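Local coordinates for protein Aln2 (Streptomyces sp. CM020, PDB 6P7L) that belongs to the SnoaL-like branch of the NTF2-like superfamily and probably acts in biosynthesis of the polyketide antibiotic alnumycin, at the interface of chains A and B. Residues are numbered along the deposited sequence; one frame, centred on the assembly and turned at random. Chains: chain A/B, Aln2.

Contact 1: the interface of chains A and B. Residues chain A 102-105, 121, 123; chain B 101-103.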
# COMPACT_ATOMS: atom_id res chain seq x y z
N TRP A 102 -7.24 -1.14 -3.33
CA TRP A 102 -6.00 -0.85 -2.61
C TRP A 102 -6.18 -1.33 -1.17
O TRP A 102 -7.10 -0.89 -0.48
CB TRP A 102 -5.73 0.66 -2.64
CG TRP A 102 -5.59 1.22 -3.98
CD1 TRP A 102 -6.62 1.58 -4.82
CD2 TRP A 102 -4.39 1.49 -4.69
NE1 TRP A 102 -6.12 2.07 -6.00
CE2 TRP A 102 -4.76 2.01 -5.95
CE3 TRP A 102 -3.03 1.33 -4.40
CZ2 TRP A 102 -3.81 2.38 -6.90
CZ3 TRP A 102 -2.11 1.68 -5.36
CH2 TRP A 102 -2.51 2.20 -6.59
N PHE A 103 -5.29 -2.20 -0.72
CA PHE A 103 -5.27 -2.69 0.66
C PHE A 103 -4.02 -2.15 1.32
O PHE A 103 -2.98 -2.01 0.66
CB PHE A 103 -5.21 -4.20 0.76
CG PHE A 103 -6.38 -4.94 0.21
CD1 PHE A 103 -7.52 -4.30 -0.26
CD2 PHE A 103 -6.35 -6.32 0.20
CE1 PHE A 103 -8.56 -5.03 -0.76
CE2 PHE A 103 -7.38 -7.05 -0.28
CZ PHE A 103 -8.50 -6.41 -0.78
N ASP A 104 -4.09 -1.92 2.63
CA ASP A 104 -2.92 -1.49 3.38
C ASP A 104 -3.17 -1.74 4.86
O ASP A 104 -4.29 -2.06 5.29
CB ASP A 104 -2.63 -0.02 3.09
CG ASP A 104 -1.17 0.36 3.27
OD1 ASP A 104 -0.29 -0.52 3.46
OD2 ASP A 104 -0.92 1.58 3.21
N MET A 105 -2.08 -1.59 5.63
CA MET A 105 -2.10 -1.72 7.10
C MET A 105 -2.68 -3.07 7.53
O MET A 105 -3.61 -3.14 8.36
CB MET A 105 -2.90 -0.59 7.78
CG MET A 105 -2.36 0.82 7.85
SD MET A 105 -0.63 1.06 8.28
CE MET A 105 -0.28 1.00 6.52
N TYR A 121 -7.04 -2.10 5.93
CA TYR A 121 -7.74 -1.01 5.30
C TYR A 121 -7.90 -1.29 3.81
O TYR A 121 -7.00 -1.82 3.17
CB TYR A 121 -6.95 0.29 5.44
CG TYR A 121 -6.66 0.77 6.87
CD1 TYR A 121 -7.27 0.19 7.96
CD2 TYR A 121 -5.78 1.81 7.09
CE1 TYR A 121 -7.03 0.66 9.25
CE2 TYR A 121 -5.52 2.27 8.36
CZ TYR A 121 -6.17 1.70 9.44
OH TYR A 121 -5.96 2.20 10.70
N THR A 123 -9.66 0.58 0.03
CA THR A 123 -10.45 1.52 -0.74
C THR A 123 -10.41 1.11 -2.19
O THR A 123 -9.68 0.19 -2.58
CB THR A 123 -9.98 2.96 -0.54
OG1 THR A 123 -10.89 3.85 -1.21
CG2 THR A 123 -8.60 3.14 -1.08
N HIS B 101 -4.72 6.01 7.91
CA HIS B 101 -3.33 6.28 7.53
C HIS B 101 -2.91 5.20 6.53
O HIS B 101 -3.19 4.02 6.73
CB HIS B 101 -2.39 6.29 8.76
CG HIS B 101 -2.42 7.58 9.54
ND1 HIS B 101 -3.48 7.93 10.34
CD2 HIS B 101 -1.54 8.61 9.62
CE1 HIS B 101 -3.27 9.12 10.87
NE2 HIS B 101 -2.10 9.56 10.44
N TRP B 102 -2.25 5.63 5.45
CA TRP B 102 -1.76 4.75 4.40
C TRP B 102 -0.26 4.97 4.32
O TRP B 102 0.17 6.11 4.16
CB TRP B 102 -2.42 5.09 3.04
CG TRP B 102 -3.91 4.99 3.07
CD1 TRP B 102 -4.78 5.91 3.55
CD2 TRP B 102 -4.69 3.87 2.65
NE1 TRP B 102 -6.08 5.43 3.46
CE2 TRP B 102 -6.04 4.17 2.91
CE3 TRP B 102 -4.39 2.64 2.05
CZ2 TRP B 102 -7.09 3.30 2.58
CZ3 TRP B 102 -5.43 1.76 1.74
CH2 TRP B 102 -6.76 2.10 2.02
N PHE B 103 0.53 3.90 4.47
CA PHE B 103 1.98 3.92 4.27
C PHE B 103 2.34 3.14 3.01
O PHE B 103 1.68 2.16 2.64
CB PHE B 103 2.75 3.28 5.44
CG PHE B 103 2.60 3.97 6.77
CD1 PHE B 103 1.90 5.16 6.92
CD2 PHE B 103 3.21 3.40 7.91
CE1 PHE B 103 1.78 5.76 8.16
CE2 PHE B 103 3.10 3.99 9.17
CZ PHE B 103 2.39 5.17 9.31
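The benzo ring of B:Trp102 is clasped between A:Tyr121 and A:Thr123, at an interface between sheet faces of two SnoaL-like, NTF2-type subunits. CG2 of A:Thr123 lies off one face of the indole, out beyond the CH2/CZ2 rim and 3.8 Å from B:Trp102 CH2, while CB of A:Tyr121 sits over the opposite face, 3.9 Å from the same CH2 atom. A:Asp104 approaches the rim obliquely, its CB 3.4 Å from B:Trp102 CE3. B:Trp102 buries 73 Å² here, whereas A:Trp102, with nearly identical torsions, buries 10 Å², so the two copies of one residue use different surroundings. With CG anti to its carbonyl carbon (chi1 -59°), the B:Trp102 ring reaches away from its own strand 98-104 and across the paired strands of chain A.

Next to this wedge, the carboxylate of A:Asp104 turns to the backbone of B:Phe103. Its OD2 receives a weak, strongly bent hydrogen bond from B:Phe103 N at 3.0 Å (123° at H). The same OD2 lies 2.7 Å from B:Phe103 O; these two acceptors could share a hydrogen bond only if the carboxyl group were protonated, and would otherwise probably repel one another. The swing of A:Asp104 CG anti to its backbone N (chi1 -154°) directs the carboxyl group at that strand.

At the other flank, B:His101 O meets the A:Tyr121 ring at its edge and in its plane, 3.3 Å from CE2. A:Met105, poorly ordered, places its CE by the backbone N and CB of B:Phe103, the two side chains crossing at a slant.

Behind the first shell, a weak hydrogen bond from A:Met105 N, in the one-residue break between strands 98-104 and 106-110, reaches A:Asp104 OD1. As modelled, the CB of this poorly ordered methionine also covers one face of the A:Tyr121 ring towards its rim.

Contact 2: the interface of chains A and B. Residues chain A 137-138, 162-163; chain B 127, 131, 133.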
# COMPACT_ATOMS: atom_id res chain seq x y z
N PRO A 137 -15.39 5.44 -0.34
CA PRO A 137 -15.22 5.46 1.11
C PRO A 137 -14.31 4.33 1.57
O PRO A 137 -14.40 3.18 1.11
CB PRO A 137 -16.65 5.30 1.66
CG PRO A 137 -17.56 5.46 0.46
CD PRO A 137 -16.80 5.45 -0.78
N THR A 138 -13.45 4.64 2.53
CA THR A 138 -12.56 3.61 3.00
C THR A 138 -13.33 2.58 3.83
O THR A 138 -14.42 2.84 4.34
CB THR A 138 -11.41 4.22 3.78
OG1 THR A 138 -11.92 5.03 4.81
CG2 THR A 138 -10.56 5.09 2.89
N ASP A 162 -16.45 2.86 6.32
CA ASP A 162 -16.19 3.91 7.29
C ASP A 162 -17.26 4.98 7.26
O ASP A 162 -17.54 5.59 8.30
CB ASP A 162 -14.82 4.52 7.04
CG ASP A 162 -13.67 3.64 7.56
OD1 ASP A 162 -13.86 2.99 8.61
OD2 ASP A 162 -12.55 3.66 6.94
N ASP A 163 -17.87 5.26 6.09
CA ASP A 163 -18.93 6.27 6.09
C ASP A 163 -20.12 5.80 6.92
O ASP A 163 -20.74 6.59 7.64
CB ASP A 163 -19.35 6.63 4.67
CG ASP A 163 -19.86 5.45 3.88
OD1 ASP A 163 -19.26 4.36 3.97
OD2 ASP A 163 -20.86 5.66 3.17
N THR B 127 -12.81 10.08 5.75
CA THR B 127 -14.09 9.73 5.14
C THR B 127 -15.24 10.27 5.98
O THR B 127 -15.32 10.01 7.18
CB THR B 127 -14.19 8.21 4.95
OG1 THR B 127 -13.11 7.80 4.07
CG2 THR B 127 -15.50 7.81 4.33
N GLY B 131 -19.48 9.61 2.81
CA GLY B 131 -18.55 8.88 2.00
C GLY B 131 -17.63 9.73 1.17
O GLY B 131 -16.97 9.20 0.27
N VAL B 133 -14.22 11.40 0.52
CA VAL B 133 -12.90 11.06 1.02
C VAL B 133 -11.97 12.24 0.76
O VAL B 133 -11.55 12.48 -0.38
CB VAL B 133 -12.34 9.79 0.37
CG1 VAL B 133 -10.96 9.47 0.96
CG2 VAL B 133 -13.29 8.63 0.60
O HOH W 1 -10.67 7.33 5.45
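A:Pro137 packs against B:Thr127, B:Gly131 and B:Val133 to form the small apolar centre of this interface between two NTF2-like subunits. CB of the pyrrolidine ring meets the methyl CG2 of B:Thr127 at 3.8 Å, its CG faces B:Gly131 CA, and the proline CA lies 3.7 Å from B:Val133 CG2. With CG2 anti to the backbone N, B:Thr127 (chi1 -61° for its hydroxyl) turns methyl and hydroxyl to different neighbours.

B:Gly131, in the loop between strands 116-127 and 133-135, has positive phi (78°) and presents its bare CA 3.6 Å from A:Asp163 CB, in the first turn of helix 162-168.

Outward from the proline, the contact becomes polar. The A:Thr138 and B:Thr127 side chains slide past each other in opposite directions, and their OG1 hydroxyls hydrogen-bond at 3.1 Å. Water 1 bridges the pair, 2.7 Å from A:Thr138 OG1 and 2.8 Å from B:Thr127 OG1. Behind it, A:Thr138 OG1 donates to A:Asp162 OD2 at 2.6 Å, on the lone pair directed away from the other oxygen. With its hydrogen spent there, the A:Thr138 oxygen would probably accept from B:Thr127 or the water. The patch mainly sets the 137-138 loop of chain A against the strand end and loop of chain B, the helix start adding little, and probably contributes to this pairing if it forms outside the crystal.

The C-alpha centres of contact 1 and contact 2 lie about 13 Å apart along one A/B interface. Strand 116-127 runs through both but in different copies: chain A supplies its A:Tyr121 and A:Thr123 stretch to contact 1, and chain B its end to contact 2. Contact 1 joins mainly sheet strands, while contact 2 adds loops and the start of helix 162-168. The interface is not an exact two-fold, so the copies contribute unlike surfaces, although the structure alone does not show the oligomer in solution.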